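Local coordinates for hypothetical protein (Pseudomonas syringae pv. tomato, PDB 2PAG) that is of unknown function but binds calcium and belongs to the SMI1/KNR4 family of the SUKH clan, at residues Glu6-Ala11 / Ser50-Gly55; Pro22-Leu27 / Phe45-Ser50; Val28-Gln33 / His68-Glu73; Phe40-Phe45 / Glu86-Cys91. All coordinates share one frame; numbering follows the deposited sequence.

Interaction 1: Glu6-Ala11 / Ser50-Gly55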
loop_
_atom_site.group_PDB
_atom_site.type_symbol
_atom_site.label_atom_id
_atom_site.label_comp_id
_atom_site.label_asym_id
_atom_site.label_seq_id
_atom_site.Cartn_x
_atom_site.Cartn_y
_atom_site.Cartn_z
ATOM N N GLU A 6 -10.176 9.368 8.862
ATOM C CA GLU A 6 -11.536 9.154 9.362
ATOM C C GLU A 6 -12.444 8.591 8.271
ATOM O O GLU A 6 -13.219 7.662 8.517
ATOM C CB GLU A 6 -12.123 10.473 9.895
ATOM C CG GLU A 6 -13.629 10.429 10.216
ATOM C CD GLU A 6 -14.183 11.771 10.704
ATOM O OE1 GLU A 6 -13.667 12.832 10.297
ATOM O OE2 GLU A 6 -15.150 11.768 11.488
ATOM N N GLN A 7 -12.338 9.151 7.069
ATOM C CA GLN A 7 -13.149 8.716 5.941
ATOM C C GLN A 7 -12.942 7.227 5.675
ATOM O O GLN A 7 -13.900 6.479 5.490
ATOM C CB GLN A 7 -12.781 9.521 4.692
ATOM C CG GLN A 7 -13.825 9.475 3.589
ATOM C CD GLN A 7 -13.378 10.207 2.334
ATOM O OE1 GLN A 7 -12.750 11.265 2.409
ATOM N NE2 GLN A 7 -13.709 9.649 1.173
ATOM N N LEU A 8 -11.688 6.794 5.654
ATOM C CA LEU A 8 -11.394 5.387 5.410
ATOM C C LEU A 8 -11.871 4.491 6.547
ATOM O O LEU A 8 -12.522 3.469 6.312
ATOM C CB LEU A 8 -9.892 5.184 5.197
ATOM C CG LEU A 8 -9.347 5.451 3.796
ATOM C CD1 LEU A 8 -7.828 5.408 3.839
ATOM C CD2 LEU A 8 -9.897 4.414 2.821
ATOM N N ARG A 9 -11.558 4.882 7.779
ATOM C CA ARG A 9 -11.937 4.097 8.946
ATOM C C ARG A 9 -13.442 3.896 9.039
ATOM O O ARG A 9 -13.911 2.795 9.317
ATOM C CB ARG A 9 -11.447 4.775 10.227
ATOM C CG ARG A 9 -9.959 5.076 10.263
ATOM C CD ARG A 9 -9.131 3.824 10.284
ATOM N NE ARG A 9 -9.557 2.889 11.324
ATOM C CZ ARG A 9 -8.832 1.849 11.722
ATOM N NH1 ARG A 9 -7.645 1.624 11.173
ATOM N NH2 ARG A 9 -9.299 1.020 12.648
ATOM N N GLU A 10 -14.198 4.962 8.807
ATOM C CA GLU A 10 -15.649 4.884 8.893
ATOM C C GLU A 10 -16.292 4.187 7.691
ATOM O O GLU A 10 -17.446 3.752 7.763
ATOM C CB GLU A 10 -16.219 6.295 9.100
ATOM C CG GLU A 10 -15.831 6.868 10.461
ATOM C CD GLU A 10 -16.435 8.232 10.768
ATOM O OE1 GLU A 10 -17.298 8.709 10.003
ATOM O OE2 GLU A 10 -16.033 8.819 11.798
ATOM N N ALA A 11 -15.544 4.058 6.599
ATOM C CA ALA A 11 -16.070 3.397 5.410
ATOM C C ALA A 11 -15.700 1.919 5.408
ATOM O O ALA A 11 -16.136 1.166 4.529
ATOM C CB ALA A 11 -15.532 4.065 4.151
ATOM N N SER A 50 -4.113 0.338 7.254
ATOM C CA SER A 50 -3.932 -0.920 6.529
ATOM C C SER A 50 -4.830 -2.065 7.002
ATOM O O SER A 50 -4.727 -3.188 6.495
ATOM C CB SER A 50 -2.453 -1.358 6.511
ATOM O OG SER A 50 -1.952 -1.736 7.781
ATOM N N ASP A 51 -5.707 -1.789 7.966
ATOM C CA ASP A 51 -6.648 -2.808 8.430
ATOM C C ASP A 51 -8.011 -2.538 7.793
ATOM O O ASP A 51 -8.997 -3.225 8.074
ATOM C CB ASP A 51 -6.764 -2.788 9.960
ATOM C CG ASP A 51 -7.313 -1.477 10.493
ATOM O OD1 ASP A 51 -7.044 -0.424 9.883
ATOM O OD2 ASP A 51 -8.001 -1.498 11.543
ATOM N N VAL A 52 -8.054 -1.543 6.915
ATOM C CA VAL A 52 -9.287 -1.158 6.243
ATOM C C VAL A 52 -9.604 -1.936 4.964
ATOM O O VAL A 52 -8.718 -2.238 4.141
ATOM C CB VAL A 52 -9.282 0.365 5.919
ATOM C CG1 VAL A 52 -10.493 0.733 5.077
ATOM C CG2 VAL A 52 -9.280 1.164 7.217
ATOM N N VAL A 53 -10.882 -2.274 4.824
ATOM C CA VAL A 53 -11.398 -2.982 3.662
ATOM C C VAL A 53 -12.396 -2.027 3.014
ATOM O O VAL A 53 -13.346 -1.584 3.669
ATOM C CB VAL A 53 -12.120 -4.278 4.087
ATOM C CG1 VAL A 53 -12.666 -4.996 2.868
ATOM C CG2 VAL A 53 -11.159 -5.175 4.860
ATOM N N TYR A 54 -12.171 -1.685 1.745
ATOM C CA TYR A 54 -13.067 -0.772 1.041
ATOM C C TYR A 54 -12.942 -0.790 -0.480
ATOM O O TYR A 54 -11.845 -0.915 -1.030
ATOM C CB TYR A 54 -12.841 0.674 1.489
ATOM C CG TYR A 54 -13.737 1.643 0.749
ATOM C CD1 TYR A 54 -15.050 1.858 1.165
ATOM C CD2 TYR A 54 -13.301 2.278 -0.413
ATOM C CE1 TYR A 54 -15.909 2.674 0.438
ATOM C CE2 TYR A 54 -14.154 3.095 -1.149
ATOM C CZ TYR A 54 -15.456 3.287 -0.718
ATOM O OH TYR A 54 -16.311 4.085 -1.443
ATOM N N GLY A 55 -14.084 -0.645 -1.144
ATOM C CA GLY A 55 -14.113 -0.582 -2.594
ATOM C C GLY A 55 -13.626 -1.782 -3.374
ATOM O O GLY A 55 -13.779 -2.927 -2.943
#

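Interaction 2: Pro22-Leu27 / Phe45-Ser50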
loop_
_atom_site.group_PDB
_atom_site.type_symbol
_atom_site.label_atom_id
_atom_site.label_comp_id
_atom_site.label_asym_id
_atom_site.label_seq_id
_atom_site.Cartn_x
_atom_site.Cartn_y
_atom_site.Cartn_z
ATOM N N PRO A 22 -0.765 -3.059 12.013
ATOM C CA PRO A 22 0.582 -3.304 12.533
ATOM C C PRO A 22 1.075 -2.220 13.479
ATOM O O PRO A 22 0.524 -1.124 13.525
ATOM C CB PRO A 22 1.427 -3.349 11.267
ATOM C CG PRO A 22 0.781 -2.263 10.439
ATOM C CD PRO A 22 -0.709 -2.555 10.627
ATOM N N ASP A 23 2.107 -2.549 14.248
ATOM C CA ASP A 23 2.721 -1.581 15.142
ATOM C C ASP A 23 4.066 -1.250 14.510
ATOM O O ASP A 23 4.480 -1.889 13.537
ATOM C CB ASP A 23 2.916 -2.150 16.552
ATOM C CG ASP A 23 3.585 -3.505 16.555
ATOM O OD1 ASP A 23 4.613 -3.677 15.865
ATOM O OD2 ASP A 23 3.085 -4.402 17.271
ATOM N N GLU A 24 4.752 -0.257 15.054
ATOM C CA GLU A 24 6.030 0.147 14.499
ATOM C C GLU A 24 7.066 -0.970 14.395
ATOM O O GLU A 24 7.797 -1.037 13.406
ATOM C CB GLU A 24 6.573 1.339 15.289
ATOM C CG GLU A 24 5.726 2.589 15.087
ATOM C CD GLU A 24 6.251 3.793 15.833
ATOM O OE1 GLU A 24 6.201 3.788 17.083
ATOM O OE2 GLU A 24 6.714 4.744 15.167
ATOM N N ASP A 25 7.119 -1.860 15.384
ATOM C CA ASP A 25 8.080 -2.962 15.351
ATOM C C ASP A 25 7.833 -3.884 14.162
ATOM O O ASP A 25 8.778 -4.371 13.536
ATOM C CB ASP A 25 8.015 -3.782 16.642
ATOM C CG ASP A 25 8.483 -3.003 17.853
ATOM O OD1 ASP A 25 9.640 -2.535 17.851
ATOM O OD2 ASP A 25 7.689 -2.862 18.808
ATOM N N GLN A 26 6.563 -4.132 13.857
ATOM C CA GLN A 26 6.221 -4.992 12.733
ATOM C C GLN A 26 6.677 -4.357 11.426
ATOM O O GLN A 26 7.154 -5.052 10.530
ATOM C CB GLN A 26 4.711 -5.273 12.712
ATOM C CG GLN A 26 4.280 -6.318 13.739
ATOM C CD GLN A 26 2.773 -6.490 13.833
ATOM O OE1 GLN A 26 2.051 -5.564 14.206
ATOM N NE2 GLN A 26 2.289 -7.686 13.502
ATOM N N LEU A 27 6.541 -3.038 11.309
ATOM C CA LEU A 27 6.979 -2.370 10.089
ATOM C C LEU A 27 8.496 -2.443 9.954
ATOM O O LEU A 27 9.016 -2.620 8.853
ATOM C CB LEU A 27 6.514 -0.915 10.059
ATOM C CG LEU A 27 5.074 -0.740 9.566
ATOM C CD1 LEU A 27 4.104 -1.377 10.537
ATOM C CD2 LEU A 27 4.771 0.735 9.410
ATOM N N PHE A 45 0.590 5.485 6.566
ATOM C CA PHE A 45 -0.580 4.851 5.977
ATOM C C PHE A 45 -0.705 3.425 6.538
ATOM O O PHE A 45 -1.763 3.011 7.019
ATOM C CB PHE A 45 -0.398 4.823 4.456
ATOM C CG PHE A 45 -1.399 3.979 3.725
ATOM C CD1 PHE A 45 -2.572 4.542 3.226
ATOM C CD2 PHE A 45 -1.145 2.632 3.487
ATOM C CE1 PHE A 45 -3.476 3.776 2.494
ATOM C CE2 PHE A 45 -2.047 1.850 2.750
ATOM C CZ PHE A 45 -3.213 2.428 2.254
ATOM N N LEU A 46 0.384 2.671 6.491
ATOM C CA LEU A 46 0.349 1.307 7.001
ATOM C C LEU A 46 -0.012 1.236 8.489
ATOM O O LEU A 46 -0.735 0.333 8.921
ATOM C CB LEU A 46 1.698 0.631 6.763
ATOM C CG LEU A 46 2.062 0.407 5.292
ATOM C CD1 LEU A 46 3.477 -0.138 5.196
ATOM C CD2 LEU A 46 1.070 -0.562 4.651
ATOM N N LEU A 47 0.474 2.194 9.268
ATOM C CA LEU A 47 0.213 2.202 10.706
ATOM C C LEU A 47 -1.159 2.723 11.106
ATOM O O LEU A 47 -1.575 2.544 12.254
ATOM C CB LEU A 47 1.288 3.028 11.421
ATOM C CG LEU A 47 2.711 2.470 11.397
ATOM C CD1 LEU A 47 3.710 3.559 11.765
ATOM C CD2 LEU A 47 2.809 1.287 12.358
ATOM N N THR A 48 -1.870 3.349 10.171
ATOM C CA THR A 48 -3.172 3.926 10.483
ATOM C C THR A 48 -4.397 3.383 9.756
ATOM O O THR A 48 -5.502 3.432 10.298
ATOM C CB THR A 48 -3.148 5.448 10.257
ATOM O OG1 THR A 48 -2.911 5.730 8.870
ATOM C CG2 THR A 48 -2.047 6.069 11.067
ATOM N N VAL A 49 -4.224 2.876 8.539
ATOM C CA VAL A 49 -5.378 2.381 7.794
ATOM C C VAL A 49 -5.224 1.052 7.051
ATOM O O VAL A 49 -6.125 0.664 6.310
ATOM C CB VAL A 49 -5.871 3.449 6.780
ATOM C CG1 VAL A 49 -6.266 4.719 7.517
ATOM C CG2 VAL A 49 -4.790 3.768 5.763
ATOM N N SER A 50 -4.113 0.338 7.254
ATOM C CA SER A 50 -3.932 -0.920 6.529
ATOM C C SER A 50 -4.830 -2.065 7.002
ATOM O O SER A 50 -4.727 -3.188 6.495
ATOM C CB SER A 50 -2.453 -1.358 6.511
ATOM O OG SER A 50 -1.952 -1.736 7.781
HETATM O O HOH W 1 -0.292 1.156 14.375
#

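Interaction 3: Val28-Gln33 / His68-Glu73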
loop_
_atom_site.group_PDB
_atom_site.type_symbol
_atom_site.label_atom_id
_atom_site.label_comp_id
_atom_site.label_asym_id
_atom_site.label_seq_id
_atom_site.Cartn_x
_atom_site.Cartn_y
_atom_site.Cartn_z
ATOM N N VAL A 28 9.210 -2.306 11.067
ATOM C CA VAL A 28 10.664 -2.394 11.009
ATOM C C VAL A 28 11.049 -3.780 10.492
ATOM O O VAL A 28 11.951 -3.904 9.664
ATOM C CB VAL A 28 11.315 -2.152 12.393
ATOM C CG1 VAL A 28 12.797 -2.516 12.348
ATOM C CG2 VAL A 28 11.164 -0.688 12.782
ATOM N N GLU A 29 10.358 -4.819 10.960
ATOM C CA GLU A 29 10.648 -6.184 10.508
ATOM C C GLU A 29 10.505 -6.312 8.994
ATOM O O GLU A 29 11.348 -6.920 8.330
ATOM C CB GLU A 29 9.710 -7.202 11.169
ATOM C CG GLU A 29 9.928 -7.416 12.655
ATOM C CD GLU A 29 9.155 -8.617 13.179
ATOM O OE1 GLU A 29 7.921 -8.671 12.980
ATOM O OE2 GLU A 29 9.781 -9.508 13.793
ATOM N N ILE A 30 9.430 -5.748 8.452
ATOM C CA ILE A 30 9.194 -5.800 7.012
ATOM C C ILE A 30 10.300 -5.063 6.254
ATOM O O ILE A 30 10.809 -5.557 5.247
ATOM C CB ILE A 30 7.838 -5.164 6.646
ATOM C CG1 ILE A 30 6.699 -5.958 7.287
ATOM C CG2 ILE A 30 7.680 -5.100 5.130
ATOM C CD1 ILE A 30 6.560 -7.383 6.775
ATOM N N GLU A 31 10.669 -3.883 6.737
ATOM C CA GLU A 31 11.722 -3.106 6.089
ATOM C C GLU A 31 13.004 -3.922 6.018
ATOM O O GLU A 31 13.646 -4.009 4.972
ATOM C CB GLU A 31 12.006 -1.819 6.862
ATOM C CG GLU A 31 10.877 -0.816 6.835
ATOM C CD GLU A 31 11.249 0.491 7.499
ATOM O OE1 GLU A 31 11.524 0.483 8.721
ATOM O OE2 GLU A 31 11.268 1.528 6.801
ATOM N N GLU A 32 13.376 -4.520 7.140
ATOM C CA GLU A 32 14.595 -5.313 7.190
ATOM C C GLU A 32 14.536 -6.519 6.263
ATOM O O GLU A 32 15.526 -6.857 5.615
ATOM C CB GLU A 32 14.866 -5.749 8.629
ATOM C CG GLU A 32 14.956 -4.575 9.589
ATOM C CD GLU A 32 15.244 -5.002 11.013
ATOM O OE1 GLU A 32 14.587 -5.953 11.493
ATOM O OE2 GLU A 32 16.118 -4.379 11.654
ATOM N N GLN A 33 13.377 -7.166 6.194
ATOM C CA GLN A 33 13.202 -8.328 5.326
ATOM C C GLN A 33 13.415 -7.987 3.862
ATOM O O GLN A 33 13.927 -8.805 3.093
ATOM C CB GLN A 33 11.793 -8.885 5.454
ATOM C CG GLN A 33 11.509 -9.666 6.691
ATOM C CD GLN A 33 10.059 -10.087 6.726
ATOM O OE1 GLN A 33 9.545 -10.686 5.770
ATOM N NE2 GLN A 33 9.383 -9.773 7.821
ATOM N N HIS A 68 -2.747 -12.418 0.235
ATOM C CA HIS A 68 -2.300 -12.086 -1.111
ATOM C C HIS A 68 -1.866 -10.625 -1.214
ATOM O O HIS A 68 -1.388 -10.191 -2.261
ATOM C CB HIS A 68 -3.383 -12.381 -2.163
ATOM C CG HIS A 68 -4.632 -11.574 -2.002
ATOM N ND1 HIS A 68 -5.580 -11.851 -1.042
ATOM C CD2 HIS A 68 -5.094 -10.502 -2.690
ATOM C CE1 HIS A 68 -6.573 -10.986 -1.145
ATOM N NE2 HIS A 68 -6.303 -10.156 -2.138
ATOM N N THR A 69 -2.031 -9.869 -0.132
ATOM C CA THR A 69 -1.608 -8.475 -0.129
ATOM C C THR A 69 -0.375 -8.272 0.752
ATOM O O THR A 69 0.093 -7.147 0.923
ATOM C CB THR A 69 -2.718 -7.521 0.367
ATOM O OG1 THR A 69 -3.124 -7.885 1.696
ATOM C CG2 THR A 69 -3.920 -7.569 -0.570
ATOM N N TYR A 70 0.147 -9.362 1.305
ATOM C CA TYR A 70 1.333 -9.310 2.163
ATOM C C TYR A 70 2.472 -8.615 1.412
ATOM O O TYR A 70 2.973 -9.125 0.411
ATOM C CB TYR A 70 1.731 -10.735 2.565
ATOM C CG TYR A 70 2.827 -10.805 3.594
ATOM C CD1 TYR A 70 2.735 -10.094 4.790
ATOM C CD2 TYR A 70 3.956 -11.592 3.382
ATOM C CE1 TYR A 70 3.747 -10.168 5.753
ATOM C CE2 TYR A 70 4.972 -11.671 4.334
ATOM C CZ TYR A 70 4.862 -10.959 5.514
ATOM O OH TYR A 70 5.865 -11.060 6.454
ATOM N N LEU A 71 2.904 -7.461 1.920
ATOM C CA LEU A 71 3.928 -6.665 1.242
ATOM C C LEU A 71 5.163 -7.381 0.696
ATOM O O LEU A 71 5.534 -7.170 -0.462
ATOM C CB LEU A 71 4.359 -5.488 2.130
ATOM C CG LEU A 71 5.225 -4.402 1.476
ATOM C CD1 LEU A 71 4.586 -3.919 0.166
ATOM C CD2 LEU A 71 5.384 -3.234 2.442
ATOM N N PRO A 72 5.822 -8.229 1.503
ATOM C CA PRO A 72 7.007 -8.905 0.963
ATOM C C PRO A 72 6.699 -9.757 -0.266
ATOM O O PRO A 72 7.497 -9.804 -1.204
ATOM C CB PRO A 72 7.501 -9.731 2.146
ATOM C CG PRO A 72 7.099 -8.888 3.325
ATOM C CD PRO A 72 5.684 -8.491 2.946
ATOM N N GLU A 73 5.552 -10.435 -0.259
ATOM C CA GLU A 73 5.168 -11.262 -1.400
ATOM C C GLU A 73 4.755 -10.400 -2.593
ATOM O O GLU A 73 5.061 -10.735 -3.736
ATOM C CB GLU A 73 4.024 -12.216 -1.030
ATOM C CG GLU A 73 4.378 -13.275 0.014
ATOM C CD GLU A 73 5.226 -14.421 -0.531
ATOM O OE1 GLU A 73 5.551 -15.337 0.257
ATOM O OE2 GLU A 73 5.564 -14.419 -1.736
HETATM O O HOH W 2 7.799 -12.581 6.199
#

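Interaction 4: Phe40-Phe45 / Glu86-Cys91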
loop_
_atom_site.group_PDB
_atom_site.type_symbol
_atom_site.label_atom_id
_atom_site.label_comp_id
_atom_site.label_asym_id
_atom_site.label_seq_id
_atom_site.Cartn_x
_atom_site.Cartn_y
_atom_site.Cartn_z
ATOM N N PHE A 40 8.259 7.635 4.935
ATOM C CA PHE A 40 7.488 8.028 6.115
ATOM C C PHE A 40 5.975 8.047 5.954
ATOM O O PHE A 40 5.270 7.415 6.734
ATOM C CB PHE A 40 7.916 9.409 6.642
ATOM C CG PHE A 40 7.169 9.828 7.892
ATOM C CD1 PHE A 40 7.633 9.461 9.153
ATOM C CD2 PHE A 40 5.946 10.490 7.802
ATOM C CE1 PHE A 40 6.890 9.738 10.300
ATOM C CE2 PHE A 40 5.193 10.771 8.947
ATOM C CZ PHE A 40 5.667 10.391 10.197
ATOM N N VAL A 41 5.462 8.781 4.967
ATOM C CA VAL A 41 4.014 8.853 4.801
ATOM C C VAL A 41 3.409 7.490 4.484
ATOM O O VAL A 41 2.324 7.173 4.956
ATOM C CB VAL A 41 3.611 9.902 3.741
ATOM C CG1 VAL A 41 2.101 9.949 3.594
ATOM C CG2 VAL A 41 4.107 11.276 4.171
ATOM N N PHE A 42 4.113 6.680 3.697
ATOM C CA PHE A 42 3.651 5.332 3.378
ATOM C C PHE A 42 3.590 4.533 4.696
ATOM O O PHE A 42 2.636 3.797 4.946
ATOM C CB PHE A 42 4.636 4.693 2.384
ATOM C CG PHE A 42 4.185 3.377 1.802
ATOM C CD1 PHE A 42 2.989 2.777 2.179
ATOM C CD2 PHE A 42 4.985 2.738 0.860
ATOM C CE1 PHE A 42 2.599 1.551 1.623
ATOM C CE2 PHE A 42 4.612 1.525 0.300
ATOM C CZ PHE A 42 3.413 0.926 0.682
ATOM N N LYS A 43 4.604 4.696 5.544
ATOM C CA LYS A 43 4.634 4.000 6.826
ATOM C C LYS A 43 3.448 4.449 7.677
ATOM O O LYS A 43 2.836 3.649 8.382
ATOM C CB LYS A 43 5.948 4.308 7.540
ATOM C CG LYS A 43 6.194 3.498 8.789
ATOM C CD LYS A 43 7.681 3.461 9.121
ATOM C CE LYS A 43 8.260 4.863 9.286
ATOM N NZ LYS A 43 9.720 4.829 9.587
ATOM N N GLU A 44 3.134 5.738 7.608
ATOM C CA GLU A 44 2.014 6.304 8.351
ATOM C C GLU A 44 0.713 5.658 7.877
ATOM O O GLU A 44 -0.153 5.316 8.677
ATOM C CB GLU A 44 1.977 7.815 8.133
ATOM C CG GLU A 44 0.895 8.543 8.888
ATOM C CD GLU A 44 1.023 10.032 8.710
ATOM O OE1 GLU A 44 0.955 10.489 7.550
ATOM O OE2 GLU A 44 1.205 10.740 9.725
ATOM N N PHE A 45 0.590 5.485 6.566
ATOM C CA PHE A 45 -0.580 4.851 5.977
ATOM C C PHE A 45 -0.705 3.425 6.538
ATOM O O PHE A 45 -1.763 3.011 7.019
ATOM C CB PHE A 45 -0.398 4.823 4.456
ATOM C CG PHE A 45 -1.399 3.979 3.725
ATOM C CD1 PHE A 45 -2.572 4.542 3.226
ATOM C CD2 PHE A 45 -1.145 2.632 3.487
ATOM C CE1 PHE A 45 -3.476 3.776 2.494
ATOM C CE2 PHE A 45 -2.047 1.850 2.750
ATOM C CZ PHE A 45 -3.213 2.428 2.254
ATOM N N GLU A 86 13.481 0.036 -6.811
ATOM C CA GLU A 86 13.437 1.267 -6.027
ATOM C C GLU A 86 12.018 1.720 -5.674
ATOM O O GLU A 86 11.832 2.604 -4.834
ATOM C CB GLU A 86 14.148 2.382 -6.799
ATOM C CG GLU A 86 13.481 2.727 -8.118
ATOM C CD GLU A 86 14.341 3.604 -9.002
ATOM O OE1 GLU A 86 14.795 4.669 -8.528
ATOM O OE2 GLU A 86 14.560 3.230 -10.175
ATOM N N LEU A 87 11.025 1.117 -6.319
ATOM C CA LEU A 87 9.622 1.452 -6.081
ATOM C C LEU A 87 8.973 0.376 -5.221
ATOM O O LEU A 87 9.116 -0.818 -5.500
ATOM C CB LEU A 87 8.871 1.553 -7.415
ATOM C CG LEU A 87 9.381 2.569 -8.441
ATOM C CD1 LEU A 87 8.447 2.579 -9.657
ATOM C CD2 LEU A 87 9.448 3.958 -7.799
ATOM N N ILE A 88 8.256 0.796 -4.179
ATOM C CA ILE A 88 7.578 -0.151 -3.295
ATOM C C ILE A 88 6.080 -0.140 -3.566
ATOM O O ILE A 88 5.417 0.883 -3.392
ATOM C CB ILE A 88 7.781 0.197 -1.808
ATOM C CG1 ILE A 88 9.270 0.277 -1.482
ATOM C CG2 ILE A 88 7.106 -0.860 -0.937
ATOM C CD1 ILE A 88 9.555 0.805 -0.085
ATOM N N PRO A 89 5.517 -1.284 -3.976
ATOM C CA PRO A 89 4.077 -1.319 -4.251
ATOM C C PRO A 89 3.207 -0.964 -3.059
ATOM O O PRO A 89 3.489 -1.365 -1.933
ATOM C CB PRO A 89 3.840 -2.760 -4.692
ATOM C CG PRO A 89 5.139 -3.133 -5.318
ATOM C CD PRO A 89 6.157 -2.552 -4.369
ATOM N N ILE A 90 2.155 -0.191 -3.309
ATOM C CA ILE A 90 1.216 0.136 -2.253
ATOM C C ILE A 90 -0.094 -0.568 -2.599
ATOM O O ILE A 90 -0.887 -0.880 -1.720
ATOM C CB ILE A 90 0.995 1.675 -2.086
ATOM C CG1 ILE A 90 -0.064 1.910 -1.007
ATOM C CG2 ILE A 90 0.544 2.323 -3.409
ATOM C CD1 ILE A 90 -0.210 3.361 -0.578
ATOM N N CYS A 91 -0.318 -0.847 -3.881
ATOM C CA CYS A 91 -1.550 -1.534 -4.241
ATOM C C CYS A 91 -1.542 -2.159 -5.623
ATOM O O CYS A 91 -1.278 -1.495 -6.619
ATOM C CB CYS A 91 -2.739 -0.575 -4.127
ATOM S SG CYS A 91 -4.356 -1.353 -4.379
#

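Interaction 1: Glu6-Ala11 / Ser50-Gly55
Arg9 and Asp51 join helix 2-11 to the loop after helix 40-49 through their charged groups. NH1 of Arg9 lies 2.5 Å from OD1 of Asp51, a short salt bridge, and Arg9 NH2 adds a weak hydrogen bond of 3.0 Å to Asp51 OD2, with an N-H...O angle of only 125°. The guanidinium and carboxylate planes are 36° apart and the two side chains cross at about a right angle, so the pairing is skewed rather than flat. Arg9 leaves its helix pointing away from 50-55; the chain bends at chi2 (-66°), which sets CD, and again at chi3, which sets NE, and the guanidinium ends beside the carboxylate. On the way, Arg9 CD passes 4.1 Å from Val52 CG2. The other methyl of Val52, CG1, rests 3.6 Å from the carbonyl oxygen of Leu8. Three residues after Leu8, Ala11 CB lies 3.7 Å from Tyr54 CD1, and Ala11 O approaches the same ring at its edge, near the ring plane.

Further out, Arg9 NH1 also donates to Thr48 O. Asn12 OD1 accepts from Val53 N, and Trp132 of helix 124-132 touches both Leu8 and Val52. Two acceptors, the Asp51 carboxylate and Thr48 O, thus hold the guanidinium at an exposed margin beside buried Val52, and the weakness of the NH2 bond suggests that NH1 and OD1 carry most of the charge pairing.

Interaction 2: Pro22-Leu27 / Phe45-Ser50
Leu47 is gripped by the two methyls of Leu27: its CG lies 3.3 Å from Leu27 CD2 and its CD2 3.5 Å from Leu27 CD1, both tighter than usual for carbon pairs. Each leucine has CG anti to the carbonyl carbon (chi1 -83° in Leu27, -67° in Leu47), and the two side chains run at a slant to each other. Leu47 CD2 also meets the Pro22 carbonyl oxygen at 3.5 Å, while CD1 meets Glu24 CG. Pro22 CD sits 3.2 Å from Ser50 OG. That hydroxyl, held between the backbone N and the carbonyl carbon (chi1 68°), donates 2.7 Å to a lone pair of Leu46 O, in the carbonyl plane. A water bridges the segments, donating to Pro22 O and Leu47 O. Asp23 and Gln26 form a capping box.

The contact thus sets the start of helix 24-34 against the end of helix 40-49, whose Val49 packs on Ile5 and Leu8 of helix 2-11 and whose Phe45 touches Val124 of helix 124-132.

Interaction 3: Val28-Gln33 / His68-Glu73
Ile30 packs against Tyr70, Leu71 and Pro72 where helix 24-34 lies on the N-terminal turn of helix 71-81, with Tyr70 at the N-cap. From CB, which points toward 68-73, Ile30 splits into two branches. CG2, anti to the backbone N, comes within 4.0 Å of Leu71 CD2. CG1 stands anti to the carbonyl carbon (chi1 -63°) and serves as the link to CD1, which chi2 (-65°) brings up against both the proline and the tyrosine. There CD1 lies 3.8 Å from Pro72 CG and 4.1 Å from Tyr70 CE1, coming to the phenol ring obliquely, and it also meets Tyr70 OH at 3.8 Å; the Ile30 and Pro72 side chains as wholes cross at about a right angle. The same proline braces the tyrosine from within its own segment: Pro72 CD sits 3.4 Å above the Tyr70 ring plane, over its centre, which helps to fix how the ring is turned.

Ile30 also touches Val62 and Tyr70 touches Pro65, both in the loop that leads to this helix. Gln33 brings its amide beside the tyrosine hydroxyl, the two side chains crossing at about a right angle and the amide and ring planes 43° apart; no direct hydrogen bond joins them. Instead a water bridges the two: it donates to Gln33 OE1 at 2.6 Å, and its oxygen stands in the plane of the Tyr70 ring, 2.5 Å from OH.

Interaction 4: Phe40-Phe45 / Glu86-Cys91
Phe42 meets Ile88, Pro89 and Ile90 because its CG stands anti to the backbone N (chi1 -171°), carrying the ring off helix 40-49 toward strand 88-93. An unusual second torsion (chi2 -2°) then brings one ring carbon nearly eclipsed with CA, whereas phenylalanine rings normally stand close to perpendicular. The far end of the ring does the touching: CE2 lies 3.7 Å from Ile88 CG2, CZ 3.8 Å from Ile90 CB, and CE1 3.8 Å from Ile90 CG1. Phe42 and Ile90 run antiparallel, side by side, so CE1 and CZ lie beside Ile90 CB, CG1 and CD1. Pro89 O meets the ring at its edge, near the plane, 3.5 Å from CZ; it is buried with no hydrogen-bond partner in the model, so the weakly positive ring C-H edge is probably some compensation.

Extended beyond CB, Ile90 puts CD1 over the Phe45 face, 4.1 Å from the ring centroid and 12° off the normal, a CH-pi contact. Ile90 and Cys91 both face Tyr98, a classic beta bulge where the chain turns a corner.

All the touching residues are buried. Behind the strand, Pro89 packs on Val74, Cys75 and Ala78 of helix 71-81; Ile90 also touches Val124 of helix 124-132, and Phe42 reaches Val100 of the adjacent strand 96-100. Helix 40-49 is thereby seated against an outermost strand of the four-stranded antiparallel sheet.

In the fold
Interactions 2 and 4 both use helix 40-49 and share Phe45; the second segment of interaction 1 begins at Ser50, also the last residue of interaction 2. These two touch directly: Arg9 NH1 probably bonds to Thr48 O, and Leu8 packs on Val49. Helix 24-34 serves interactions 2 and 3 in succession. Interaction 4 is the most central; the centres of interactions 2 and 3 each lie 11 Å from its own. Leu27 CD2 packs on Lys43 CG, and Leu71 CD1 on Ile88 CG2. Along the chain most contacts cross; only interaction 2 falls wholly within the span of interaction 1. The interleaving ties four helices, a loop and edge strand 88-93 together, with Ile90 turned to helix 40-49 and Pro89 to helix 71-81.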